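Local atomic coordinates of ChrR-like cupin domain-containing protein (Ralstonia eutropha, PDB entry 3CJX), a protein that is of unknown function but has a cupin-like fold and belongs to the ChrR-like cupin family. Residues H66-S71 with E111-L116. Numbering follows the deposited sequence. Where two conformers were deposited one is given.
Sequences HMYTIS and EVIFML
Met67 and Phe114 face each other as a non-hydrogen-bonded antiparallel pair, their side chains side by side and CB lying 4.0 Å from CB. The Met67 CG is anti to the backbone N (chi1 172°), and the bent selenomethionine chain then carries SE to 4.0 Å from Val112 CG2. The same SE makes an oblique Met-aromatic contact with the Phe114 ring, 5.3 Å from its centroid. Thr69 and Val112 extend this inward face, where Trp74 of the second sheet covers Met67 and Val112 and donates from NE1 to Thr69 OG1; a glycerol, probably from the crystallisation liquor, lies about 3 Å from the Met67 side chain. Here Met67, Thr69 and Val112 are buried. The other face is looser and more open to solvent: Tyr68 CB touches Ile113 CG2 at 3.7 Å, while the phenol and the far end of the isoleucine lead away from the partner strand. Backbone bonds join His66 to Met115 and Tyr68 to Ile113 in both directions, Tyr68 N to Ile113 O nearly straight at 175°. Beyond Thr69 a classic beta bulge shifts the register by one: Glu111 O accepts Ile70 N at 2.7 Å and, weakly, Ser71 N at 3.4 Å, and Glu111 N to Ser71 O continues the pairing. The Glu111 carboxylate turns off to Arg47 and Ser49 on the next strand. The pairing joins neighbouring inner strands of one sheet in the cupin-like jelly-roll barrel.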
loop_
_atom_site.group_PDB
_atom_site.type_symbol
_atom_site.label_atom_id
_atom_site.label_comp_id
_atom_site.label_asym_id
_atom_site.label_seq_id
_atom_site.Cartn_x
_atom_site.Cartn_y
_atom_site.Cartn_z
ATOM N N HIS A 66 -8.968 3.925 1.741
ATOM C CA HIS A 66 -9.106 4.328 3.150
ATOM C C HIS A 66 -7.700 4.371 3.728
ATOM O O HIS A 66 -6.996 3.372 3.747
ATOM C CB HIS A 66 -9.929 3.334 3.944
ATOM C CG HIS A 66 -11.356 3.272 3.533
ATOM N ND1 HIS A 66 -12.319 4.068 4.104
ATOM C CD2 HIS A 66 -11.993 2.490 2.632
ATOM C CE1 HIS A 66 -13.491 3.797 3.555
ATOM N NE2 HIS A 66 -13.322 2.836 2.665
HETATM N N MSE A 67 -7.293 5.529 4.208
HETATM C CA MSE A 67 -5.931 5.667 4.703
HETATM C C MSE A 67 -5.834 6.430 6.005
HETATM O O MSE A 67 -6.430 7.491 6.156
HETATM C CB MSE A 67 -5.071 6.311 3.626
HETATM C CG MSE A 67 -3.681 6.699 4.063
HETATM SE SE MSE A 67 -2.404 6.374 2.662
HETATM C CE MSE A 67 -3.574 6.840 1.148
ATOM N N TYR A 68 -5.063 5.847 6.925
ATOM C CA TYR A 68 -4.817 6.417 8.219
ATOM C C TYR A 68 -3.328 6.600 8.411
ATOM O O TYR A 68 -2.542 5.639 8.296
ATOM C CB TYR A 68 -5.359 5.506 9.315
ATOM C CG TYR A 68 -5.203 6.053 10.725
ATOM C CD1 TYR A 68 -6.121 6.964 11.241
ATOM C CD2 TYR A 68 -4.164 5.628 11.544
ATOM C CE1 TYR A 68 -6.004 7.446 12.525
ATOM C CE2 TYR A 68 -4.032 6.101 12.833
ATOM C CZ TYR A 68 -4.945 7.018 13.320
ATOM O OH TYR A 68 -4.819 7.493 14.602
ATOM N N THR A 69 -2.960 7.836 8.723
ATOM C CA THR A 69 -1.582 8.183 8.977
ATOM C C THR A 69 -1.291 8.030 10.451
ATOM O O THR A 69 -1.884 8.707 11.286
ATOM C CB THR A 69 -1.309 9.611 8.584
ATOM O OG1 THR A 69 -1.633 9.773 7.203
ATOM C CG2 THR A 69 0.157 9.962 8.829
ATOM N N ILE A 70 -0.371 7.138 10.769
ATOM C CA ILE A 70 -0.001 6.889 12.159
ATOM C C ILE A 70 0.982 7.999 12.584
ATOM O O ILE A 70 0.837 8.635 13.632
ATOM C CB ILE A 70 0.611 5.462 12.303
ATOM C CG1 ILE A 70 -0.407 4.401 11.811
ATOM C CG2 ILE A 70 1.098 5.188 13.758
ATOM C CD1 ILE A 70 0.203 3.058 11.371
ATOM N N SER A 71 1.976 8.244 11.742
ATOM C CA SER A 71 2.949 9.262 12.037
ATOM C C SER A 71 3.574 9.803 10.770
ATOM O O SER A 71 3.422 9.251 9.682
ATOM C CB SER A 71 4.025 8.729 12.998
ATOM O OG SER A 71 4.588 7.530 12.523
ATOM N N GLU A 111 4.442 6.872 8.460
ATOM C CA GLU A 111 3.831 5.554 8.603
ATOM C C GLU A 111 2.324 5.564 8.350
ATOM O O GLU A 111 1.579 6.290 9.037
ATOM C CB GLU A 111 4.074 5.043 10.034
ATOM C CG GLU A 111 5.542 4.914 10.455
ATOM C CD GLU A 111 6.303 3.847 9.685
ATOM O OE1 GLU A 111 5.696 3.125 8.883
ATOM O OE2 GLU A 111 7.523 3.712 9.889
ATOM N N VAL A 112 1.851 4.748 7.408
ATOM C CA VAL A 112 0.404 4.707 7.139
ATOM C C VAL A 112 -0.152 3.292 7.106
ATOM O O VAL A 112 0.581 2.322 6.942
ATOM C CB VAL A 112 0.049 5.380 5.809
ATOM C CG1 VAL A 112 0.605 6.801 5.754
ATOM C CG2 VAL A 112 0.590 4.568 4.672
ATOM N N ILE A 113 -1.447 3.175 7.317
ATOM C CA ILE A 113 -2.115 1.894 7.123
ATOM C C ILE A 113 -3.224 2.214 6.148
ATOM O O ILE A 113 -3.945 3.189 6.320
ATOM C CB ILE A 113 -2.679 1.254 8.422
ATOM C CG1 ILE A 113 -3.273 -0.119 8.103
ATOM C CG2 ILE A 113 -3.747 2.139 9.090
ATOM C CD1 ILE A 113 -3.783 -0.852 9.313
ATOM N N PHE A 114 -3.342 1.443 5.089
ATOM C CA PHE A 114 -4.411 1.724 4.157
ATOM C C PHE A 114 -5.077 0.505 3.626
ATOM O O PHE A 114 -4.519 -0.586 3.636
ATOM C CB PHE A 114 -3.928 2.569 2.984
ATOM C CG PHE A 114 -2.925 1.889 2.117
ATOM C CD1 PHE A 114 -3.333 1.102 1.042
ATOM C CD2 PHE A 114 -1.577 2.048 2.359
ATOM C CE1 PHE A 114 -2.407 0.461 0.242
ATOM C CE2 PHE A 114 -0.638 1.433 1.560
ATOM C CZ PHE A 114 -1.054 0.631 0.494
HETATM N N MSE A 115 -6.307 0.721 3.191
HETATM C CA MSE A 115 -7.111 -0.305 2.582
HETATM C C MSE A 115 -7.410 0.171 1.143
HETATM O O MSE A 115 -8.215 1.082 0.966
HETATM C CB MSE A 115 -8.390 -0.516 3.420
HETATM C CG MSE A 115 -8.174 -0.954 4.920
HETATM SE SE MSE A 115 -8.295 0.312 6.478
HETATM C CE MSE A 115 -6.870 1.585 6.299
ATOM N N LEU A 116 -6.761 -0.433 0.146
ATOM C CA LEU A 116 -6.948 -0.051 -1.260
ATOM C C LEU A 116 -7.778 -1.058 -2.024
ATOM O O LEU A 116 -7.397 -2.212 -2.144
ATOM C CB LEU A 116 -5.588 0.083 -1.964
ATOM C CG LEU A 116 -5.558 0.389 -3.476
ATOM C CD1 LEU A 116 -6.149 1.741 -3.814
ATOM C CD2 LEU A 116 -4.135 0.329 -3.981
#